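Local coordinates for sigma regulatory family protein-PP2C phosphatase (Chlamydia trachomatis serovar L2, PDB 6MAB), which probably serves as a membrane-bound phosphatase of the PP2C family, represented here by its periplasmic sensor domain, which is thought to respond to TCA-cycle intermediates, at residues R50-E55 against L77-A82; L221-L226 against V233-G238. All blocks are in the same frame, centred on the assembly; numbering follows the deposited sequence.

Interaction 1 of 2, residues R50-E55 against L77-A82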
ATOM      1  N   ARG A  50     -27.847 -12.590   8.272  1.00 57.83           N
ATOM      2  CA  ARG A  50     -28.009 -14.012   7.996  1.00 57.56           C
ATOM      3  C   ARG A  50     -26.750 -14.655   7.422  1.00 57.36           C
ATOM      4  O   ARG A  50     -26.757 -15.860   7.156  1.00 58.66           O
ATOM      5  CB  ARG A  50     -29.181 -14.225   7.032  1.00 71.06           C
ATOM      6  N   GLY A  51     -25.683 -13.896   7.227  1.00 54.01           N
ATOM      7  CA  GLY A  51     -24.434 -14.429   6.719  1.00 48.21           C
ATOM      8  C   GLY A  51     -24.159 -13.974   5.298  1.00 40.54           C
ATOM      9  O   GLY A  51     -24.755 -13.022   4.787  1.00 48.86           O
ATOM     10  N   VAL A  52     -23.207 -14.657   4.669  1.00 41.60           N
ATOM     11  CA  VAL A  52     -22.877 -14.410   3.270  1.00 36.94           C
ATOM     12  C   VAL A  52     -23.469 -15.560   2.464  1.00 38.15           C
ATOM     13  O   VAL A  52     -23.698 -16.646   3.017  1.00 37.60           O
ATOM     14  CB  VAL A  52     -21.361 -14.282   3.049  1.00 37.52           C
ATOM     15  CG1 VAL A  52     -20.747 -13.317   4.073  1.00 39.33           C
ATOM     16  CG2 VAL A  52     -20.682 -15.638   3.115  1.00 33.32           C
ATOM     17  N   PRO A  53     -23.750 -15.373   1.179  1.00 36.41           N
ATOM     18  CA  PRO A  53     -24.302 -16.477   0.378  1.00 36.04           C
ATOM     19  C   PRO A  53     -23.398 -17.704   0.397  1.00 39.37           C
ATOM     20  O   PRO A  53     -22.173 -17.598   0.321  1.00 34.56           O
ATOM     21  CB  PRO A  53     -24.402 -15.880  -1.029  1.00 42.53           C
ATOM     22  CG  PRO A  53     -24.435 -14.399  -0.825  1.00 39.76           C
ATOM     23  CD  PRO A  53     -23.625 -14.125   0.406  1.00 38.14           C
ATOM     24  N   ALA A  54     -24.016 -18.886   0.459  1.00 42.54           N
ATOM     25  CA  ALA A  54     -23.244 -20.122   0.447  1.00 45.67           C
ATOM     26  C   ALA A  54     -22.730 -20.465  -0.943  1.00 54.45           C
ATOM     27  O   ALA A  54     -21.768 -21.234  -1.066  1.00 48.57           O
ATOM     28  CB  ALA A  54     -24.088 -21.285   0.978  1.00 46.90           C
ATOM     29  N   GLU A  55     -23.352 -19.919  -1.981  1.00 44.13           N
ATOM     30  CA  GLU A  55     -22.958 -20.157  -3.357  1.00 53.50           C
ATOM     31  C   GLU A  55     -22.914 -18.826  -4.085  1.00 45.48           C
ATOM     32  O   GLU A  55     -23.649 -17.896  -3.733  1.00 45.79           O
ATOM     33  CB  GLU A  55     -23.937 -21.098  -4.079  1.00 58.49           C
ATOM     34  CG  GLU A  55     -24.166 -22.445  -3.398  1.00 69.60           C
ATOM     35  CD  GLU A  55     -22.977 -23.390  -3.497  1.00 66.61           C
ATOM     36  OE1 GLU A  55     -22.004 -23.079  -4.219  1.00 60.49           O
ATOM     37  OE2 GLU A  55     -23.020 -24.458  -2.849  1.00 70.04           O
ATOM     38  N   LEU A  77     -17.737  -9.979  -1.644  1.00 22.57           N
ATOM     39  CA  LEU A  77     -18.001 -10.815  -0.489  1.00 23.47           C
ATOM     40  C   LEU A  77     -17.347 -12.159  -0.728  1.00 22.90           C
ATOM     41  O   LEU A  77     -17.694 -12.862  -1.693  1.00 25.00           O
ATOM     42  CB  LEU A  77     -19.491 -11.012  -0.275  1.00 24.35           C
ATOM     43  CG  LEU A  77     -20.373  -9.928   0.295  1.00 38.21           C
ATOM     44  CD1 LEU A  77     -21.791 -10.506   0.365  1.00 34.93           C
ATOM     45  CD2 LEU A  77     -19.858  -9.513   1.669  1.00 37.26           C
ATOM     46  N   VAL A  78     -16.429 -12.516   0.159  1.00 23.26           N
ATOM     47  CA  VAL A  78     -15.597 -13.703   0.028  1.00 23.25           C
ATOM     48  C   VAL A  78     -15.982 -14.647   1.153  1.00 27.79           C
ATOM     49  O   VAL A  78     -15.762 -14.348   2.330  1.00 25.65           O
ATOM     50  CB  VAL A  78     -14.105 -13.351   0.070  1.00 23.69           C
ATOM     51  CG1 VAL A  78     -13.239 -14.604  -0.259  1.00 25.28           C
ATOM     52  CG2 VAL A  78     -13.819 -12.227  -0.900  1.00 23.32           C
ATOM     53  N   LYS A  79     -16.562 -15.792   0.797  1.00 26.78           N
ATOM     54  CA  LYS A  79     -16.999 -16.743   1.805  1.00 27.00           C
ATOM     55  C   LYS A  79     -15.792 -17.509   2.321  1.00 35.87           C
ATOM     56  O   LYS A  79     -14.920 -17.913   1.550  1.00 29.53           O
ATOM     57  CB  LYS A  79     -18.024 -17.714   1.219  1.00 29.73           C
ATOM     58  CG  LYS A  79     -18.468 -18.786   2.172  1.00 32.76           C
ATOM     59  CD  LYS A  79     -19.446 -19.736   1.496  1.00 44.55           C
ATOM     60  CE  LYS A  79     -19.883 -20.843   2.440  1.00 51.85           C
ATOM     61  NZ  LYS A  79     -20.645 -20.301   3.604  1.00 67.12           N
ATOM     62  N   LYS A  80     -15.733 -17.700   3.629  1.00 27.87           N
ATOM     63  CA  LYS A  80     -14.801 -18.653   4.210  1.00 29.57           C
ATOM     64  C   LYS A  80     -15.517 -19.997   4.259  1.00 33.47           C
ATOM     65  O   LYS A  80     -16.448 -20.189   5.047  1.00 38.32           O
ATOM     66  CB  LYS A  80     -14.336 -18.204   5.592  1.00 35.42           C
ATOM     67  CG  LYS A  80     -13.165 -19.014   6.149  1.00 38.20           C
ATOM     68  CD  LYS A  80     -12.860 -18.567   7.571  1.00 36.82           C
ATOM     69  CE  LYS A  80     -11.693 -19.320   8.189  1.00 40.30           C
ATOM     70  NZ  LYS A  80     -11.499 -18.861   9.595  1.00 42.52           N
ATOM     71  N   GLU A  81     -15.107 -20.916   3.391  1.00 33.07           N
ATOM     72  CA  GLU A  81     -15.715 -22.235   3.348  1.00 38.25           C
ATOM     73  C   GLU A  81     -15.350 -23.029   4.605  1.00 40.92           C
ATOM     74  O   GLU A  81     -14.459 -22.658   5.375  1.00 42.60           O
ATOM     75  CB  GLU A  81     -15.263 -22.982   2.093  1.00 41.36           C
ATOM     76  CG  GLU A  81     -15.502 -22.240   0.789  1.00 60.05           C
ATOM     77  CD  GLU A  81     -16.915 -22.409   0.261  1.00 66.69           C
ATOM     78  OE1 GLU A  81     -17.795 -22.859   1.027  1.00 63.95           O
ATOM     79  OE2 GLU A  81     -17.139 -22.102  -0.930  1.00 73.32           O
ATOM     80  N   ALA A  82     -16.049 -24.150   4.808  1.00 45.63           N
ATOM     81  CA  ALA A  82     -15.803 -24.958   5.998  1.00 47.32           C
ATOM     82  C   ALA A  82     -14.370 -25.477   6.028  1.00 56.49           C
ATOM     83  O   ALA A  82     -13.736 -25.503   7.089  1.00 58.16           O
ATOM     84  CB  ALA A  82     -16.801 -26.113   6.065  1.00 44.59           C
TER
HETATM   85  O   HOH W   1     -22.840 -18.996   3.640  1.00 46.40           O
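Pro53 supplies the one side-chain ring of this contact. It offers a corner, with CD 4.1 Å from Leu77 CD1 and the two side chains crossing at about a right angle. Leu60, on helix 58-68, touches both. Two flat carbonyl groups come next: the oxygens of Pro53 and Ala54 both meet the methylene CD of Lys79, Pro53 O at 3.7 Å and Ala54 O at 3.8 Å. The Lys79 chain runs extended from the strand, CG anti to the backbone N, until its last torsion (64°) bends NZ round. No direct hydrogen bond joins the two segments; instead one water links the lysine tip to the loop backbone, accepting from Lys79 NZ at 2.6 Å and donating to Val52 O at 2.6 Å. In this way a loop leading into helix 58-68 is laid against strand 74-80 of a five-stranded antiparallel sheet whose order, 2-1-5-4-3, is consistent with a PAS-like module of the Cache type. Nearer the sheet, Val52 points its side chain at the strand and rests CG2 on Lys79 CB (3.9 Å), while Ile134 from strand 126-135 touches both Val52 and Leu77.

Interaction 2 of 2, residues L221-L226 against V233-G238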
ATOM      1  N   LEU A 221      18.418   0.108  -5.873  1.00 19.99           N
ATOM      2  CA  LEU A 221      18.905   1.434  -5.502  1.00 20.39           C
ATOM      3  C   LEU A 221      19.975   1.413  -4.418  1.00 23.59           C
ATOM      4  O   LEU A 221      20.691   2.412  -4.254  1.00 25.81           O
ATOM      5  CB  LEU A 221      17.732   2.293  -5.006  1.00 25.29           C
ATOM      6  CG  LEU A 221      16.637   2.614  -6.011  1.00 28.76           C
ATOM      7  CD1 LEU A 221      15.626   3.506  -5.318  1.00 28.34           C
ATOM      8  CD2 LEU A 221      17.205   3.304  -7.228  1.00 31.82           C
ATOM      9  N   ASN A 222      20.083   0.331  -3.659  1.00 21.82           N
ATOM     10  CA  ASN A 222      21.151   0.175  -2.673  1.00 23.74           C
ATOM     11  C   ASN A 222      21.186   1.354  -1.701  1.00 23.35           C
ATOM     12  O   ASN A 222      22.224   1.987  -1.487  1.00 27.13           O
ATOM     13  CB  ASN A 222      22.500   0.004  -3.373  1.00 25.80           C
ATOM     14  CG  ASN A 222      23.599  -0.480  -2.440  1.00 34.99           C
ATOM     15  OD1 ASN A 222      23.335  -1.055  -1.379  1.00 28.88           O
ATOM     16  ND2 ASN A 222      24.855  -0.259  -2.846  1.00 33.39           N
ATOM     17  N   LEU A 223      20.039   1.656  -1.106  1.00 24.73           N
ATOM     18  CA  LEU A 223      19.983   2.750  -0.142  1.00 26.47           C
ATOM     19  C   LEU A 223      20.996   2.508   0.969  1.00 26.53           C
ATOM     20  O   LEU A 223      21.109   1.398   1.498  1.00 30.35           O
ATOM     21  CB  LEU A 223      18.577   2.886   0.435  1.00 24.47           C
ATOM     22  CG  LEU A 223      17.693   3.932  -0.265  1.00 23.24           C
ATOM     23  CD1 LEU A 223      17.585   3.728  -1.753  1.00 22.81           C
ATOM     24  CD2 LEU A 223      16.311   3.897   0.370  1.00 33.87           C
ATOM     25  N   ASP A 224      21.755   3.550   1.298  1.00 26.69           N
ATOM     26  CA  ASP A 224      22.854   3.451   2.247  1.00 29.15           C
ATOM     27  C   ASP A 224      22.524   4.312   3.459  1.00 22.18           C
ATOM     28  O   ASP A 224      22.320   5.526   3.303  1.00 26.68           O
ATOM     29  CB  ASP A 224      24.148   3.914   1.576  1.00 33.96           C
ATOM     30  CG  ASP A 224      25.375   3.638   2.406  1.00 49.45           C
ATOM     31  OD1 ASP A 224      25.299   2.806   3.328  1.00 44.85           O
ATOM     32  OD2 ASP A 224      26.417   4.261   2.122  1.00 54.57           O
ATOM     33  N   PRO A 225      22.445   3.762   4.666  1.00 28.99           N
ATOM     34  CA  PRO A 225      22.103   4.601   5.818  1.00 28.01           C
ATOM     35  C   PRO A 225      23.110   5.720   6.017  1.00 27.46           C
ATOM     36  O   PRO A 225      24.318   5.524   5.897  1.00 29.40           O
ATOM     37  CB  PRO A 225      22.121   3.618   6.999  1.00 35.75           C
ATOM     38  CG  PRO A 225      21.932   2.285   6.396  1.00 37.79           C
ATOM     39  CD  PRO A 225      22.590   2.346   5.047  1.00 33.59           C
ATOM     40  N   LEU A 226      22.605   6.893   6.355  1.00 26.14           N
ATOM     41  CA  LEU A 226      23.506   7.993   6.659  1.00 21.88           C
ATOM     42  C   LEU A 226      23.920   7.947   8.125  1.00 30.69           C
ATOM     43  O   LEU A 226      23.224   7.371   8.959  1.00 35.62           O
ATOM     44  CB  LEU A 226      22.849   9.335   6.332  1.00 25.82           C
ATOM     45  CG  LEU A 226      22.710   9.639   4.825  1.00 28.59           C
ATOM     46  CD1 LEU A 226      21.818  10.833   4.592  1.00 34.19           C
ATOM     47  CD2 LEU A 226      24.078   9.868   4.217  1.00 35.11           C
ATOM     48  N   VAL A 233      18.937   8.123   4.582  1.00 22.39           N
ATOM     49  CA  VAL A 233      19.639   7.298   3.607  1.00 25.49           C
ATOM     50  C   VAL A 233      20.187   8.152   2.476  1.00 24.34           C
ATOM     51  O   VAL A 233      19.734   9.269   2.226  1.00 23.63           O
ATOM     52  CB  VAL A 233      18.713   6.219   3.026  1.00 23.36           C
ATOM     53  CG1 VAL A 233      18.244   5.270   4.133  1.00 27.11           C
ATOM     54  CG2 VAL A 233      17.523   6.886   2.327  1.00 22.16           C
ATOM     55  N   SER A 234      21.157   7.583   1.755  1.00 22.19           N
ATOM     56  CA  SER A 234      21.646   8.166   0.518  1.00 19.91           C
ATOM     57  C   SER A 234      21.549   7.123  -0.586  1.00 17.58           C
ATOM     58  O   SER A 234      21.612   5.918  -0.331  1.00 22.84           O
ATOM     59  CB  SER A 234      23.108   8.665   0.641  1.00 22.75           C
ATOM     60  OG  SER A 234      24.005   7.592   0.863  1.00 26.29           O
ATOM     61  N   PHE A 235      21.364   7.607  -1.806  1.00 20.98           N
ATOM     62  CA  PHE A 235      21.328   6.745  -2.982  1.00 20.18           C
ATOM     63  C   PHE A 235      21.502   7.633  -4.203  1.00 20.81           C
ATOM     64  O   PHE A 235      21.537   8.858  -4.099  1.00 23.64           O
ATOM     65  CB  PHE A 235      20.032   5.922  -3.037  1.00 20.77           C
ATOM     66  CG  PHE A 235      18.783   6.733  -3.137  1.00 21.05           C
ATOM     67  CD1 PHE A 235      18.245   7.336  -2.000  1.00 22.45           C
ATOM     68  CD2 PHE A 235      18.111   6.844  -4.340  1.00 19.28           C
ATOM     69  CE1 PHE A 235      17.068   8.064  -2.077  1.00 19.40           C
ATOM     70  CE2 PHE A 235      16.945   7.565  -4.438  1.00 22.48           C
ATOM     71  CZ  PHE A 235      16.404   8.164  -3.301  1.00 17.75           C
ATOM     72  N   CYS A 236      21.642   6.997  -5.363  1.00 19.68           N
ATOM     73  CA  CYS A 236      21.786   7.708  -6.622  0.50 21.76           C
ATOM     74  C   CYS A 236      20.641   7.357  -7.559  1.00 24.13           C
ATOM     75  O   CYS A 236      20.143   6.222  -7.566  1.00 26.25           O
ATOM     76  CB  CYS A 236      23.124   7.376  -7.289  0.50 26.88           C
ATOM     77  SG  CYS A 236      24.527   8.055  -6.412  0.50 34.08           S
ATOM     78  N   ILE A 237      20.228   8.347  -8.352  1.00 23.69           N
ATOM     79  CA  ILE A 237      19.301   8.161  -9.466  1.00 28.26           C
ATOM     80  C   ILE A 237      20.029   8.644 -10.702  1.00 30.27           C
ATOM     81  O   ILE A 237      20.319   9.842 -10.826  1.00 29.75           O
ATOM     82  CB  ILE A 237      17.989   8.923  -9.290  1.00 26.43           C
ATOM     83  CG1 ILE A 237      17.281   8.449  -8.042  1.00 26.26           C
ATOM     84  CG2 ILE A 237      17.100   8.705 -10.518  1.00 30.13           C
ATOM     85  CD1 ILE A 237      16.021   9.273  -7.712  1.00 33.47           C
ATOM     86  N   GLY A 238      20.319   7.726 -11.623  1.00 29.07           N
ATOM     87  CA  GLY A 238      21.152   8.095 -12.754  1.00 33.18           C
ATOM     88  C   GLY A 238      22.454   8.607 -12.179  1.00 36.56           C
ATOM     89  O   GLY A 238      23.072   7.966 -11.325  1.00 45.70           O
TER
HETATM   90  O   HOH W   2      22.106   4.244  -5.468  1.00 28.67           O
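Asp224 and Ser234 exchange two backbone hydrogen bonds: Asp224 N to Ser234 O at 2.9 Å and Ser234 N to Asp224 O at 2.8 Å. Asp224 O also receives a CA-H contact from Val233 CA, 3.2 Å away. Further along, the link becomes indirect: a water donates to Leu221 O (2.6 Å) and accepts from Cys236 N (2.8 Å), so it spans from the loop before strand 224-225 to strand 232-237, beyond the last direct pair.

This is an antiparallel beta hairpin in which the short strand 224-225 forms an outer edge of the second sheet. Asp224 and Ser234 make the hydrogen-bonded pair; Pro225 and Val233 form the next, non-hydrogen-bonded pair, their side chains diverging. The side chains of Asp224 and Ser234 share one face of the sheet; there Leu226 brings CD2 near Ser234 CB, and its CD1 lies 3.5 Å from Val233 O. Trp243 of the neighbouring strand touches both Leu226 and Ser234.

Apolar packing gathers around Leu223. Its CD1 approaches Phe235 CG at 3.5 Å, the two side chains pointing the same way, while CD2 meets Val233 CG2 at 3.8 Å. With CG between its own backbone N and carbonyl carbon (chi1 62°), the Phe235 side chain lies alongside Leu223. Leu221 adds its CD1 beside the ring, and Met242 touches Phe235 from strand 240-249.

The chemistry is thus divided: two direct backbone hydrogen bonds fix the register and a water extends the polar connection, while Leu223 packs against the buried Val233 and Phe235, with Leu221 beside the ring. The polar link therefore lies in the backbone and one water, and the apolar contact comes from side chains turned to the other face from Asp224 and Ser234.

Overall arrangement
From the N terminus, the chain runs through the long helix 2-31 and helix 35-45 before reaching interaction 1. This contact closes a loop of 21 intervening residues, including helix 58-68, onto strand 74-80 of the first sheet. The chain then completes that sheet and builds the first strands of the second before interaction 2 closes a much shorter loop, six residues long, as a hairpin at that sheet's edge. The two contacts neither nest nor cross; they follow in series, on opposite sides of the chain's centre, with centres 47 Å apart. Interaction 1 ties a loop to the first sheet and interaction 2 forms an edge of the second, an arrangement consistent with a tandem Cache sensor.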